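Local coordinates for metallo-carboxypeptidase (PDB 4A39), which probably acts as a zinc-dependent carboxypeptidase of the M14 family, removing residues from the C-terminal end of peptides, at residues I176-H180 / D238-W243; Q179-E183 / N229-N233; V266-D271 / A332-V336. Residues are numbered along the deposited sequence.

Contact 1 (I176-H180 / D238-W243); sequences IAQQH and DLNRAW. With ZN (zinc ion), chain C; GEM ((2-guanidinoethylmercapto)succinic acid), chain D.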
ATOM      1  N   ILE A 176      -6.408   5.677  -5.027  1.00  4.25           N
ATOM      2  CA  ILE A 176      -5.520   4.801  -5.791  1.00  4.73           C
ATOM      3  C   ILE A 176      -4.524   4.163  -4.824  1.00  5.63           C
ATOM      4  O   ILE A 176      -4.187   4.746  -3.784  1.00  4.56           O
ATOM      5  CB  ILE A 176      -4.769   5.562  -6.917  1.00  5.39           C
ATOM      6  CG1 ILE A 176      -3.743   6.526  -6.328  1.00  6.10           C
ATOM      7  CG2 ILE A 176      -5.776   6.318  -7.786  1.00  5.81           C
ATOM      8  CD1 ILE A 176      -2.902   7.214  -7.379  1.00 11.35           C
ATOM      9  N   ALA A 177      -4.047   2.973  -5.168  1.00  2.75           N
ATOM     10  CA  ALA A 177      -3.147   2.263  -4.266  1.00  3.03           C
ATOM     11  C   ALA A 177      -1.937   1.575  -4.876  1.00  3.81           C
ATOM     12  O   ALA A 177      -1.916   1.220  -6.053  1.00  3.83           O
ATOM     13  CB  ALA A 177      -3.950   1.234  -3.476  1.00  1.64           C
ATOM     14  N   GLN A 178      -0.940   1.386  -4.020  1.00  4.11           N
ATOM     15  CA  GLN A 178       0.301   0.691  -4.332  1.00  5.17           C
ATOM     16  C   GLN A 178       1.116   1.135  -5.541  1.00  5.44           C
ATOM     17  O   GLN A 178       1.521   0.308  -6.361  1.00  5.80           O
ATOM     18  CB  GLN A 178       0.024  -0.824  -4.408  1.00  4.13           C
ATOM     19  CG  GLN A 178       1.057  -1.680  -3.655  1.00  3.84           C
ATOM     20  CD  GLN A 178       0.617  -3.127  -3.477  1.00  3.84           C
ATOM     21  OE1 GLN A 178      -0.501  -3.392  -3.045  1.00  5.83           O
ATOM     22  NE2 GLN A 178       1.505  -4.072  -3.795  1.00  5.94           N
ATOM     23  N   GLN A 179       1.357   2.438  -5.658  1.00  4.37           N
ATOM     24  CA  GLN A 179       2.201   2.939  -6.742  1.00  3.14           C
ATOM     25  C   GLN A 179       3.585   2.320  -6.544  1.00  3.89           C
ATOM     26  O   GLN A 179       4.315   2.079  -7.504  1.00  5.16           O
ATOM     27  CB  GLN A 179       2.328   4.455  -6.690  1.00  4.07           C
ATOM     28  CG  GLN A 179       1.130   5.215  -7.198  1.00  4.60           C
ATOM     29  CD  GLN A 179       1.461   6.678  -7.363  1.00  4.93           C
ATOM     30  OE1 GLN A 179       2.110   7.073  -8.340  1.00  5.80           O
ATOM     31  NE2 GLN A 179       1.052   7.493  -6.396  1.00  4.47           N
ATOM     32  N   HIS A 180       3.951   2.098  -5.284  1.00  3.43           N
ATOM     33  CA  HIS A 180       5.225   1.466  -4.945  1.00  5.15           C
ATOM     34  C   HIS A 180       4.846   0.011  -4.677  1.00  4.67           C
ATOM     35  O   HIS A 180       4.166  -0.294  -3.696  1.00  5.46           O
ATOM     36  CB  HIS A 180       5.822   2.145  -3.713  1.00  4.54           C
ATOM     37  CG  HIS A 180       6.226   3.565  -3.964  1.00  4.06           C
ATOM     38  ND1 HIS A 180       5.905   4.597  -3.109  1.00  6.73           N
ATOM     39  CD2 HIS A 180       6.916   4.126  -4.985  1.00  6.38           C
ATOM     40  CE1 HIS A 180       6.379   5.731  -3.591  1.00  5.76           C
ATOM     41  NE2 HIS A 180       6.996   5.474  -4.729  1.00  4.08           N
ATOM     42  N   ASP A 238      10.052   5.619 -10.591  1.00  6.74           N
ATOM     43  CA  ASP A 238       9.335   5.729  -9.319  1.00  7.04           C
ATOM     44  C   ASP A 238       8.046   6.435  -9.737  1.00  5.98           C
ATOM     45  O   ASP A 238       8.064   7.628 -10.039  1.00  7.25           O
ATOM     46  CB  ASP A 238      10.106   6.617  -8.334  1.00  6.44           C
ATOM     47  CG  ASP A 238       9.413   6.743  -6.978  1.00  6.06           C
ATOM     48  OD1 ASP A 238       8.173   6.602  -6.914  1.00  5.92           O
ATOM     49  OD2 ASP A 238      10.110   7.001  -5.973  1.00  7.80           O
ATOM     50  N   LEU A 239       6.935   5.705  -9.764  1.00  5.66           N
ATOM     51  CA  LEU A 239       5.672   6.289 -10.193  1.00  6.43           C
ATOM     52  C   LEU A 239       5.241   7.506  -9.385  1.00  4.61           C
ATOM     53  O   LEU A 239       4.598   8.412  -9.922  1.00  4.91           O
ATOM     54  CB  LEU A 239       4.562   5.231 -10.185  1.00  6.04           C
ATOM     55  CG  LEU A 239       4.700   4.108 -11.219  1.00  7.18           C
ATOM     56  CD1 LEU A 239       3.462   3.221 -11.166  1.00  6.34           C
ATOM     57  CD2 LEU A 239       4.856   4.696 -12.615  1.00  7.72           C
ATOM     58  N   ASN A 240       5.598   7.557  -8.105  1.00  5.68           N
ATOM     59  CA  ASN A 240       5.181   8.714  -7.336  1.00  5.47           C
ATOM     60  C   ASN A 240       6.108   9.916  -7.455  1.00  6.87           C
ATOM     61  O   ASN A 240       6.124  10.793  -6.588  1.00  6.30           O
ATOM     62  CB  ASN A 240       4.946   8.362  -5.870  1.00  5.38           C
ATOM     63  CG  ASN A 240       3.928   9.283  -5.234  1.00  6.34           C
ATOM     64  OD1 ASN A 240       2.958   9.681  -5.885  1.00  5.87           O
ATOM     65  ND2 ASN A 240       4.132   9.626  -3.974  1.00  7.23           N
ATOM     66  N   ARG A 241       6.881   9.942  -8.537  1.00  6.99           N
ATOM     67  CA  ARG A 241       7.764  11.062  -8.844  1.00  6.58           C
ATOM     68  C   ARG A 241       7.524  11.391 -10.320  1.00  6.91           C
ATOM     69  O   ARG A 241       8.265  12.167 -10.921  1.00  6.96           O
ATOM     70  CB  ARG A 241       9.237  10.689  -8.640  1.00  6.51           C
ATOM     71  CG  ARG A 241       9.632  10.423  -7.196  1.00  7.61           C
ATOM     72  CD  ARG A 241       9.546  11.678  -6.346  1.00  7.07           C
ATOM     73  NE  ARG A 241       9.981  11.410  -4.978  1.00  8.47           N
ATOM     74  CZ  ARG A 241       9.263  10.734  -4.085  1.00  9.54           C
ATOM     75  NH1 ARG A 241       8.064  10.264  -4.408  1.00  9.35           N
ATOM     76  NH2 ARG A 241       9.754  10.503  -2.874  1.00  9.52           N
ATOM     77  N   ALA A 242       6.475  10.798 -10.893  1.00  6.15           N
ATOM     78  CA  ALA A 242       6.162  11.003 -12.306  1.00  6.57           C
ATOM     79  C   ALA A 242       4.886  11.788 -12.571  1.00  7.87           C
ATOM     80  O   ALA A 242       4.410  11.829 -13.705  1.00  8.08           O
ATOM     81  CB  ALA A 242       6.074   9.653 -13.013  1.00  8.89           C
ATOM     82  N   TRP A 243       4.336  12.434 -11.550  1.00  7.85           N
ATOM     83  CA  TRP A 243       3.093  13.161 -11.761  1.00  6.58           C
ATOM     84  C   TRP A 243       3.215  14.535 -12.404  1.00  8.32           C
ATOM     85  O   TRP A 243       2.254  15.040 -12.982  1.00  7.21           O
ATOM     86  CB  TRP A 243       2.314  13.231 -10.449  1.00  5.85           C
ATOM     87  CG  TRP A 243       1.823  11.872 -10.057  1.00  4.73           C
ATOM     88  CD1 TRP A 243       2.579  10.826  -9.606  1.00  5.98           C
ATOM     89  CD2 TRP A 243       0.482  11.376 -10.171  1.00  4.73           C
ATOM     90  NE1 TRP A 243       1.794   9.711  -9.436  1.00  4.74           N
ATOM     91  CE2 TRP A 243       0.503  10.019  -9.775  1.00  5.00           C
ATOM     92  CE3 TRP A 243      -0.735  11.945 -10.571  1.00  5.99           C
ATOM     93  CZ2 TRP A 243      -0.643   9.222  -9.767  1.00  5.03           C
ATOM     94  CZ3 TRP A 243      -1.878  11.150 -10.564  1.00  5.10           C
ATOM     95  CH2 TRP A 243      -1.823   9.804 -10.165  1.00  4.72           C
TER
HETATM   96 ZN    ZN C1376       5.022   4.574  -1.209  1.00  4.89          ZN
HETATM   97  C8  GEM D1377       6.076   9.013  -0.114  1.00 20.65           C
HETATM   98  S7  GEM D1377       4.286   9.087  -0.491  1.00 27.79           S
HETATM   99  C6  GEM D1377       3.881  10.757   0.137  1.00 21.99           C
HETATM  100  C5  GEM D1377       4.756  11.232   1.300  1.00 19.59           C
HETATM  101  N3  GEM D1377       6.116  11.533   0.832  1.00 18.95           N
HETATM  102  C1  GEM D1377       6.564  12.786   0.883  1.00 17.79           C
HETATM  103  N4  GEM D1377       5.770  13.749   1.346  1.00 18.93           N
HETATM  104  N2  GEM D1377       7.791  13.084   0.468  1.00 18.70           N
HETATM  105  C9  GEM D1377       6.907   8.777  -1.377  1.00 19.23           C
HETATM  106  O14 GEM D1377       6.306   8.773  -2.476  1.00 16.11           O
HETATM  107  O15 GEM D1377       8.132   8.604  -1.217  1.00 18.70           O
HETATM  108  C10 GEM D1377       6.370   7.939   0.935  1.00 17.72           C
HETATM  109  C11 GEM D1377       5.985   6.541   0.445  1.00 15.49           C
HETATM  110  O12 GEM D1377       5.250   5.853   1.188  1.00  9.14           O
HETATM  111  O13 GEM D1377       6.451   6.182  -0.656  1.00 12.44           O
HETATM  112  O   HOH W   1       6.683   3.084  -8.660  1.00  7.19           O
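Three side-chain hydrogen bonds join the end of a central strand to the ligand-pocket loop 238-243 of this M14 zinc carboxypeptidase, and they illustrate how a metal ligand is held by a second shell. H180 binds zinc through ND1 at 2.1 Å, while its other nitrogen, NE2, donates to OD1 of D238 at 2.7 Å. This His-carboxylate pair probably helps to fix the orientation of the imidazole. The same OD1 of D238 accepts from the backbone N of N240 at 3.0 Å, forming an Asx turn, so the carboxylate shapes its own loop as well; its OD2 forms a salt bridge with R231.

Q179 makes the other two bonds. Its NE2 donates to OD1 of N240 at 2.9 Å, and its OE1 accepts from NE1 of W243 at 2.9 Å, so one carboxamide serves as both donor and acceptor. With OD1 thus engaged, N240 offers ND2 to GEM O14 at 2.8 Å. R241 grips the same ligand carboxylate in two places, NH1 to O14 and NH2 to O15, both 3.0 Å, and NH1 is steadied by the backbone O of N240, also at 3.0 Å.

Farther out, the backbone is bridged by a water that donates to O of Q179 and accepts from N of L239. Q179 is the residue most covered here, and its CA lies 5.9 Å from that of L239. At the strand end, where I176 pairs with strand 268-275, the side-chain contact is apolar: CD1 of I176 rests 3.9 Å from CZ2 of the W243 indole.

Contact 2 (Q179-E183 / N229-N233); sequences QHPGE and NLRTN. With ZN (zinc ion), chain C; GEM ((2-guanidinoethylmercapto)succinic acid), chain D.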
ATOM      1  N   GLN A 179       1.357   2.438  -5.658  1.00  4.37           N
ATOM      2  CA  GLN A 179       2.201   2.939  -6.742  1.00  3.14           C
ATOM      3  C   GLN A 179       3.585   2.320  -6.544  1.00  3.89           C
ATOM      4  O   GLN A 179       4.315   2.079  -7.504  1.00  5.16           O
ATOM      5  CB  GLN A 179       2.328   4.455  -6.690  1.00  4.07           C
ATOM      6  CG  GLN A 179       1.130   5.215  -7.198  1.00  4.60           C
ATOM      7  CD  GLN A 179       1.461   6.678  -7.363  1.00  4.93           C
ATOM      8  OE1 GLN A 179       2.110   7.073  -8.340  1.00  5.80           O
ATOM      9  NE2 GLN A 179       1.052   7.493  -6.396  1.00  4.47           N
ATOM     10  N   HIS A 180       3.951   2.098  -5.284  1.00  3.43           N
ATOM     11  CA  HIS A 180       5.225   1.466  -4.945  1.00  5.15           C
ATOM     12  C   HIS A 180       4.846   0.011  -4.677  1.00  4.67           C
ATOM     13  O   HIS A 180       4.166  -0.294  -3.696  1.00  5.46           O
ATOM     14  CB  HIS A 180       5.822   2.145  -3.713  1.00  4.54           C
ATOM     15  CG  HIS A 180       6.226   3.565  -3.964  1.00  4.06           C
ATOM     16  ND1 HIS A 180       5.905   4.597  -3.109  1.00  6.73           N
ATOM     17  CD2 HIS A 180       6.916   4.126  -4.985  1.00  6.38           C
ATOM     18  CE1 HIS A 180       6.379   5.731  -3.591  1.00  5.76           C
ATOM     19  NE2 HIS A 180       6.996   5.474  -4.729  1.00  4.08           N
ATOM     20  N   PRO A 181       5.291  -0.906  -5.555  1.00  4.61           N
ATOM     21  CA  PRO A 181       5.001  -2.341  -5.473  1.00  3.77           C
ATOM     22  C   PRO A 181       5.211  -3.076  -4.160  1.00  5.54           C
ATOM     23  O   PRO A 181       4.458  -4.000  -3.846  1.00  6.39           O
ATOM     24  CB  PRO A 181       5.832  -2.924  -6.614  1.00  5.35           C
ATOM     25  CG  PRO A 181       7.022  -2.023  -6.648  1.00  3.61           C
ATOM     26  CD  PRO A 181       6.371  -0.655  -6.530  1.00  3.67           C
ATOM     27  N   GLY A 182       6.220  -2.678  -3.393  1.00  4.13           N
ATOM     28  CA  GLY A 182       6.479  -3.361  -2.137  1.00  4.85           C
ATOM     29  C   GLY A 182       5.542  -3.013  -0.995  1.00  4.52           C
ATOM     30  O   GLY A 182       5.563  -3.669   0.051  1.00  5.70           O
ATOM     31  N   GLU A 183       4.707  -1.997  -1.184  1.00  4.32           N
ATOM     32  CA  GLU A 183       3.797  -1.561  -0.125  1.00  4.07           C
ATOM     33  C   GLU A 183       2.455  -2.277  -0.207  1.00  3.66           C
ATOM     34  O   GLU A 183       1.404  -1.665  -0.394  1.00  4.40           O
ATOM     35  CB  GLU A 183       3.649  -0.034  -0.203  1.00  4.05           C
ATOM     36  CG  GLU A 183       4.945   0.681   0.199  1.00  5.37           C
ATOM     37  CD  GLU A 183       5.040   2.116  -0.289  1.00  4.28           C
ATOM     38  OE1 GLU A 183       3.986   2.765  -0.468  1.00  6.65           O
ATOM     39  OE2 GLU A 183       6.183   2.597  -0.478  1.00  4.74           O
ATOM     40  N   ASN A 229       9.213  -6.265  -6.757  1.00  5.12           N
ATOM     41  CA  ASN A 229       9.933  -4.996  -6.679  1.00  5.59           C
ATOM     42  C   ASN A 229       9.497  -4.274  -5.411  1.00  5.47           C
ATOM     43  O   ASN A 229       8.484  -4.627  -4.804  1.00  5.97           O
ATOM     44  CB  ASN A 229       9.565  -4.077  -7.851  1.00  5.49           C
ATOM     45  CG  ASN A 229      10.460  -4.245  -9.065  1.00  7.52           C
ATOM     46  OD1 ASN A 229      10.335  -3.485 -10.034  1.00  8.36           O
ATOM     47  ND2 ASN A 229      11.358  -5.220  -9.030  1.00  3.93           N
ATOM     48  N   LEU A 230      10.243  -3.239  -5.040  1.00  6.02           N
ATOM     49  CA  LEU A 230       9.912  -2.437  -3.869  1.00  5.79           C
ATOM     50  C   LEU A 230       9.380  -1.068  -4.267  1.00  5.62           C
ATOM     51  O   LEU A 230       8.293  -0.654  -3.858  1.00  4.99           O
ATOM     52  CB  LEU A 230      11.154  -2.194  -2.997  1.00  6.49           C
ATOM     53  CG  LEU A 230      11.014  -0.979  -2.060  1.00  4.91           C
ATOM     54  CD1 LEU A 230      10.063  -1.321  -0.913  1.00  7.30           C
ATOM     55  CD2 LEU A 230      12.371  -0.562  -1.519  1.00  9.59           C
ATOM     56  N   ARG A 231      10.156  -0.397  -5.113  1.00  6.62           N
ATOM     57  CA  ARG A 231       9.896   0.984  -5.482  1.00  5.63           C
ATOM     58  C   ARG A 231       9.461   1.388  -6.886  1.00  4.89           C
ATOM     59  O   ARG A 231       8.621   2.280  -7.044  1.00  7.43           O
ATOM     60  CB  ARG A 231      11.165   1.766  -5.145  1.00  5.42           C
ATOM     61  CG  ARG A 231      11.035   3.265  -5.144  1.00  5.00           C
ATOM     62  CD  ARG A 231      10.390   3.722  -3.867  1.00  6.83           C
ATOM     63  NE  ARG A 231      10.178   5.160  -3.884  1.00  7.42           N
ATOM     64  CZ  ARG A 231       9.504   5.829  -2.957  1.00  9.92           C
ATOM     65  NH1 ARG A 231       8.972   5.187  -1.920  1.00 10.45           N
ATOM     66  NH2 ARG A 231       9.345   7.139  -3.082  1.00  7.65           N
ATOM     67  N   THR A 232      10.033   0.749  -7.898  1.00  5.03           N
ATOM     68  CA  THR A 232       9.763   1.146  -9.275  1.00  4.68           C
ATOM     69  C   THR A 232       8.923   0.233 -10.155  1.00  4.81           C
ATOM     70  O   THR A 232       8.694  -0.930  -9.827  1.00  5.16           O
ATOM     71  CB  THR A 232      11.098   1.408 -10.000  1.00  5.41           C
ATOM     72  OG1 THR A 232      11.911   0.225  -9.960  1.00  6.01           O
ATOM     73  CG2 THR A 232      11.851   2.550  -9.323  1.00  5.08           C
ATOM     74  N   ASN A 233       8.449   0.782 -11.274  1.00  6.39           N
ATOM     75  CA  ASN A 233       7.675  -0.008 -12.219  1.00  6.07           C
ATOM     76  C   ASN A 233       8.695  -0.740 -13.087  1.00  7.02           C
ATOM     77  O   ASN A 233       9.899  -0.648 -12.828  1.00  6.78           O
ATOM     78  CB  ASN A 233       6.711   0.871 -13.051  1.00  6.38           C
ATOM     79  CG  ASN A 233       7.405   1.719 -14.121  1.00  6.96           C
ATOM     80  OD1 ASN A 233       8.623   1.855 -14.155  1.00  5.28           O
ATOM     81  ND2 ASN A 233       6.596   2.315 -14.999  1.00  5.72           N
TER
HETATM   82 ZN    ZN C1376       5.022   4.574  -1.209  1.00  4.89          ZN
HETATM   83  C8  GEM D1377       6.076   9.013  -0.114  1.00 20.65           C
HETATM   84  S7  GEM D1377       4.286   9.087  -0.491  1.00 27.79           S
HETATM   85  C6  GEM D1377       3.881  10.757   0.137  1.00 21.99           C
HETATM   86  C5  GEM D1377       4.756  11.232   1.300  1.00 19.59           C
HETATM   87  N3  GEM D1377       6.116  11.533   0.832  1.00 18.95           N
HETATM   88  C1  GEM D1377       6.564  12.786   0.883  1.00 17.79           C
HETATM   89  N4  GEM D1377       5.770  13.749   1.346  1.00 18.93           N
HETATM   90  N2  GEM D1377       7.791  13.084   0.468  1.00 18.70           N
HETATM   91  C9  GEM D1377       6.907   8.777  -1.377  1.00 19.23           C
HETATM   92  O14 GEM D1377       6.306   8.773  -2.476  1.00 16.11           O
HETATM   93  O15 GEM D1377       8.132   8.604  -1.217  1.00 18.70           O
HETATM   94  C10 GEM D1377       6.370   7.939   0.935  1.00 17.72           C
HETATM   95  C11 GEM D1377       5.985   6.541   0.445  1.00 15.49           C
HETATM   96  O12 GEM D1377       5.250   5.853   1.188  1.00  9.14           O
HETATM   97  O13 GEM D1377       6.451   6.182  -0.656  1.00 12.44           O
HETATM   98  O   HOH W   1       6.683   3.084  -8.660  1.00  7.19           O
HETATM   99  O   HOH W   2       6.527  -6.673  -4.267  1.00  9.45           O
HETATM  100  O   HOH W   3       9.078   2.355  -0.674  1.00 12.72           O
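The zinc site of M14 carboxypeptidases draws two of its ligands from a short His-x-x-Glu motif, and here that motif lies against the loop 229-233, which supplies an arginine to the ligand pocket. H180 to E183 form a type I beta turn, closed by E183 N donating to H180 O at 3.1 Å. The turn presents both side chains to one metal: H180 ND1 binds zinc at 2.1 Å, and E183 binds through OE1 at 2.2 Å and OE2 at 2.4 Å, with OE1 also taking a hydrogen bond from G274 N. H273 and O13 of GEM complete the coordination.

The guanidinium of R231 lies flat on the H180 ring, with centres 3.4 Å apart and planes at 17°, and R231 CD adds a CH-pi contact 4.0 Å from the ring centroid. From this stacked position NH2 donates to GEM O15 at 2.7 Å and NH1 to the zinc-bound O13 at 3.0 Å, while D238 holds R231 by a salt bridge and also receives the NE2 hydrogen bond of H180.

Between the backbones, G182 N donates to L230 O at 2.9 Å, and the two CA atoms approach to 4.0 Å; a CB on G182 would clash with CD1 of L230. P181 fills in beside them, its CG 3.5 Å from CB of N229. A water also donates to O of both Q179 and R231.

The geometry is consistent with R231 being positioned by the stack and by D238, with NH1 and NH2 turned to both carboxylates of the bound GEM.

Contact 3 (V266-D271 / A332-V336); sequences VDLFLD and ACNFV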
ATOM      1  N   VAL A 266     -12.029  15.707 -10.107  1.00  7.92           N
ATOM      2  CA  VAL A 266     -11.629  15.172  -8.808  1.00  6.89           C
ATOM      3  C   VAL A 266     -12.040  16.094  -7.657  1.00  6.38           C
ATOM      4  O   VAL A 266     -11.752  17.289  -7.683  1.00  7.78           O
ATOM      5  CB  VAL A 266     -10.087  14.991  -8.744  1.00  6.55           C
ATOM      6  CG1 VAL A 266      -9.686  14.388  -7.405  1.00  7.43           C
ATOM      7  CG2 VAL A 266      -9.608  14.112  -9.896  1.00  7.44           C
ATOM      8  N   ASP A 267     -12.698  15.532  -6.643  1.00  6.11           N
ATOM      9  CA  ASP A 267     -13.126  16.315  -5.483  1.00  5.10           C
ATOM     10  C   ASP A 267     -12.511  15.800  -4.178  1.00  6.02           C
ATOM     11  O   ASP A 267     -12.725  16.366  -3.107  1.00  6.65           O
ATOM     12  CB  ASP A 267     -14.656  16.321  -5.387  1.00  5.83           C
ATOM     13  CG  ASP A 267     -15.308  16.902  -6.630  1.00  6.80           C
ATOM     14  OD1 ASP A 267     -15.012  18.072  -6.963  1.00  8.54           O
ATOM     15  OD2 ASP A 267     -16.106  16.192  -7.274  1.00  7.23           O
ATOM     16  N   LEU A 268     -11.736  14.727  -4.287  1.00  6.11           N
ATOM     17  CA  LEU A 268     -11.059  14.117  -3.147  1.00  7.85           C
ATOM     18  C   LEU A 268     -10.049  13.136  -3.711  1.00  7.29           C
ATOM     19  O   LEU A 268     -10.341  12.436  -4.682  1.00  6.30           O
ATOM     20  CB  LEU A 268     -12.040  13.347  -2.261  1.00  8.88           C
ATOM     21  CG  LEU A 268     -11.346  12.530  -1.162  1.00 12.25           C
ATOM     22  CD1 LEU A 268     -11.077  13.421   0.039  1.00 10.54           C
ATOM     23  CD2 LEU A 268     -12.206  11.351  -0.764  1.00 15.00           C
ATOM     24  N   PHE A 269      -8.864  13.081  -3.112  1.00  5.67           N
ATOM     25  CA  PHE A 269      -7.843  12.159  -3.588  1.00  5.21           C
ATOM     26  C   PHE A 269      -7.039  11.546  -2.454  1.00  5.45           C
ATOM     27  O   PHE A 269      -6.440  12.261  -1.653  1.00  7.53           O
ATOM     28  CB  PHE A 269      -6.878  12.866  -4.541  1.00  3.83           C
ATOM     29  CG  PHE A 269      -5.765  11.983  -5.037  1.00  4.59           C
ATOM     30  CD1 PHE A 269      -6.039  10.886  -5.854  1.00  6.84           C
ATOM     31  CD2 PHE A 269      -4.448  12.235  -4.674  1.00  4.60           C
ATOM     32  CE1 PHE A 269      -5.012  10.054  -6.298  1.00  5.52           C
ATOM     33  CE2 PHE A 269      -3.411  11.410  -5.112  1.00  4.48           C
ATOM     34  CZ  PHE A 269      -3.691  10.320  -5.926  1.00  4.35           C
ATOM     35  N   LEU A 270      -7.033  10.219  -2.393  1.00  4.59           N
ATOM     36  CA  LEU A 270      -6.271   9.508  -1.376  1.00  4.13           C
ATOM     37  C   LEU A 270      -5.313   8.562  -2.098  1.00  4.56           C
ATOM     38  O   LEU A 270      -5.743   7.741  -2.912  1.00  4.17           O
ATOM     39  CB  LEU A 270      -7.202   8.709  -0.457  1.00  4.17           C
ATOM     40  CG  LEU A 270      -8.241   9.506   0.338  1.00  7.09           C
ATOM     41  CD1 LEU A 270      -9.069   8.557   1.192  1.00  9.68           C
ATOM     42  CD2 LEU A 270      -7.540  10.534   1.218  1.00  7.84           C
ATOM     43  N   ASP A 271      -4.023   8.697  -1.803  1.00  2.89           N
ATOM     44  CA  ASP A 271      -2.970   7.878  -2.404  1.00  3.81           C
ATOM     45  C   ASP A 271      -2.492   6.955  -1.280  1.00  3.35           C
ATOM     46  O   ASP A 271      -1.878   7.407  -0.321  1.00  3.62           O
ATOM     47  CB  ASP A 271      -1.859   8.816  -2.903  1.00  4.67           C
ATOM     48  CG  ASP A 271      -0.779   8.102  -3.691  1.00  3.75           C
ATOM     49  OD1 ASP A 271      -1.019   6.984  -4.195  1.00  5.49           O
ATOM     50  OD2 ASP A 271       0.318   8.681  -3.817  1.00  3.32           O
ATOM     51  N   ALA A 332       1.955  12.442  -6.337  1.00  5.05           N
ATOM     52  CA  ALA A 332       0.529  12.409  -6.649  1.00  5.82           C
ATOM     53  C   ALA A 332      -0.341  13.240  -5.713  1.00  6.49           C
ATOM     54  O   ALA A 332      -1.203  13.994  -6.166  1.00  5.96           O
ATOM     55  CB  ALA A 332       0.035  10.964  -6.662  1.00  4.71           C
ATOM     56  N   CYS A 333      -0.133  13.099  -4.409  1.00  5.21           N
ATOM     57  CA  CYS A 333      -0.940  13.847  -3.449  1.00  6.93           C
ATOM     58  C   CYS A 333      -0.918  15.339  -3.744  1.00  6.48           C
ATOM     59  O   CYS A 333      -1.961  15.976  -3.888  1.00  6.32           O
ATOM     60  CB  CYS A 333      -0.437  13.604  -2.024  1.00  8.21           C
ATOM     61  SG  CYS A 333      -1.376  14.483  -0.767  1.00 11.27           S
ATOM     62  N   ASN A 334       0.279  15.895  -3.844  1.00  6.71           N
ATOM     63  CA  ASN A 334       0.431  17.314  -4.110  1.00  6.60           C
ATOM     64  C   ASN A 334      -0.039  17.740  -5.496  1.00  6.86           C
ATOM     65  O   ASN A 334      -0.732  18.751  -5.638  1.00  5.47           O
ATOM     66  CB  ASN A 334       1.886  17.699  -3.886  1.00  8.07           C
ATOM     67  CG  ASN A 334       2.293  17.548  -2.436  1.00 10.29           C
ATOM     68  OD1 ASN A 334       1.994  18.407  -1.605  1.00 11.52           O
ATOM     69  ND2 ASN A 334       2.949  16.440  -2.114  1.00 12.43           N
ATOM     70  N   PHE A 335       0.325  16.970  -6.516  1.00  6.61           N
ATOM     71  CA  PHE A 335      -0.072  17.304  -7.879  1.00  6.22           C
ATOM     72  C   PHE A 335      -1.581  17.314  -8.069  1.00  6.48           C
ATOM     73  O   PHE A 335      -2.133  18.266  -8.617  1.00  6.56           O
ATOM     74  CB  PHE A 335       0.553  16.331  -8.884  1.00  6.37           C
ATOM     75  CG  PHE A 335       0.142  16.592 -10.307  1.00  7.83           C
ATOM     76  CD1 PHE A 335      -1.001  16.000 -10.835  1.00  8.12           C
ATOM     77  CD2 PHE A 335       0.876  17.464 -11.106  1.00 10.24           C
ATOM     78  CE1 PHE A 335      -1.412  16.274 -12.142  1.00  9.96           C
ATOM     79  CE2 PHE A 335       0.474  17.745 -12.414  1.00 10.55           C
ATOM     80  CZ  PHE A 335      -0.672  17.148 -12.930  1.00 10.11           C
ATOM     81  N   VAL A 336      -2.246  16.247  -7.638  1.00  4.88           N
ATOM     82  CA  VAL A 336      -3.694  16.151  -7.792  1.00  5.12           C
ATOM     83  C   VAL A 336      -4.386  17.200  -6.934  1.00  5.02           C
ATOM     84  O   VAL A 336      -5.295  17.898  -7.393  1.00  4.39           O
ATOM     85  CB  VAL A 336      -4.202  14.741  -7.402  1.00  6.87           C
ATOM     86  CG1 VAL A 336      -5.715  14.657  -7.568  1.00  6.58           C
ATOM     87  CG2 VAL A 336      -3.527  13.694  -8.275  1.00  8.03           C
TER
HETATM   88  O   HOH W   4       1.519  11.073  -3.038  1.00  4.07           O
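F269, V336 and A332 bury the most surface where the first turn of helix 332-340 covers strand 268-275, a worked example of helix-on-sheet packing in the alpha/beta fold of zinc carboxypeptidases. The two short segments run nearly antiparallel, with axes at 166° and 8.6 Å apart at their closest.

F269 is the centrepiece. V336 sits over one face of its ring, with CG2 4.0 Å from the centroid and 13° off the normal, a well-formed CH-pi contact; CG1 of V336 also comes within 3.7 Å of CG of F269. V336 reaches along the strand as well, its CG1 lying 4.0 Å from CG1 of V266. One helical turn earlier, CB of A332 meets CE2 of F269 at 3.8 Å. A332 and V336 are four residues apart, and V336 N donates to A332 O at 2.9 Å, so both face the strand together. Strand alternation does the rest: F269 and D271 point toward the helix, whereas L268 and L270 point away from it, to the other side of the sheet. M261 of helix 252-264 also packs on F269 and V336.

Polarity appears at the end nearer the zinc site. OD2 of D271 passes 3.7 Å from CB of A332 and accepts a hydrogen bond from a water at 2.8 Å, which in turn accepts from N of C333 at 3.0 Å. The carboxylate is also hydrogen-bonded to the zinc ligand H273. No direct hydrogen bond joins the segments, so their cohesion rests on apolar fit and one water, while D271 couples this hydrophobic layer to the metal's second shell.

How the contacts relate
All three contacts are buried, so what distinguishes them is chemistry rather than depth. Contacts 1 and 2 both use the chain around Q179 and H180, and both touch zinc and GEM. Contact 1 works mainly through side-chain hydrogen bonds, contact 2 through stacking, metal coordination and a backbone bond. Contact 3, farther from the chain's centre, is largely apolar. It joins contact 1 through neighbouring strands 171-177 and 268-275 and through N240, whose OD1 probably accepts from A332 N, while Q179 probably donates to D271. The general principle is a polar active-site edge built upon a hydrophobic sheet-helix layer.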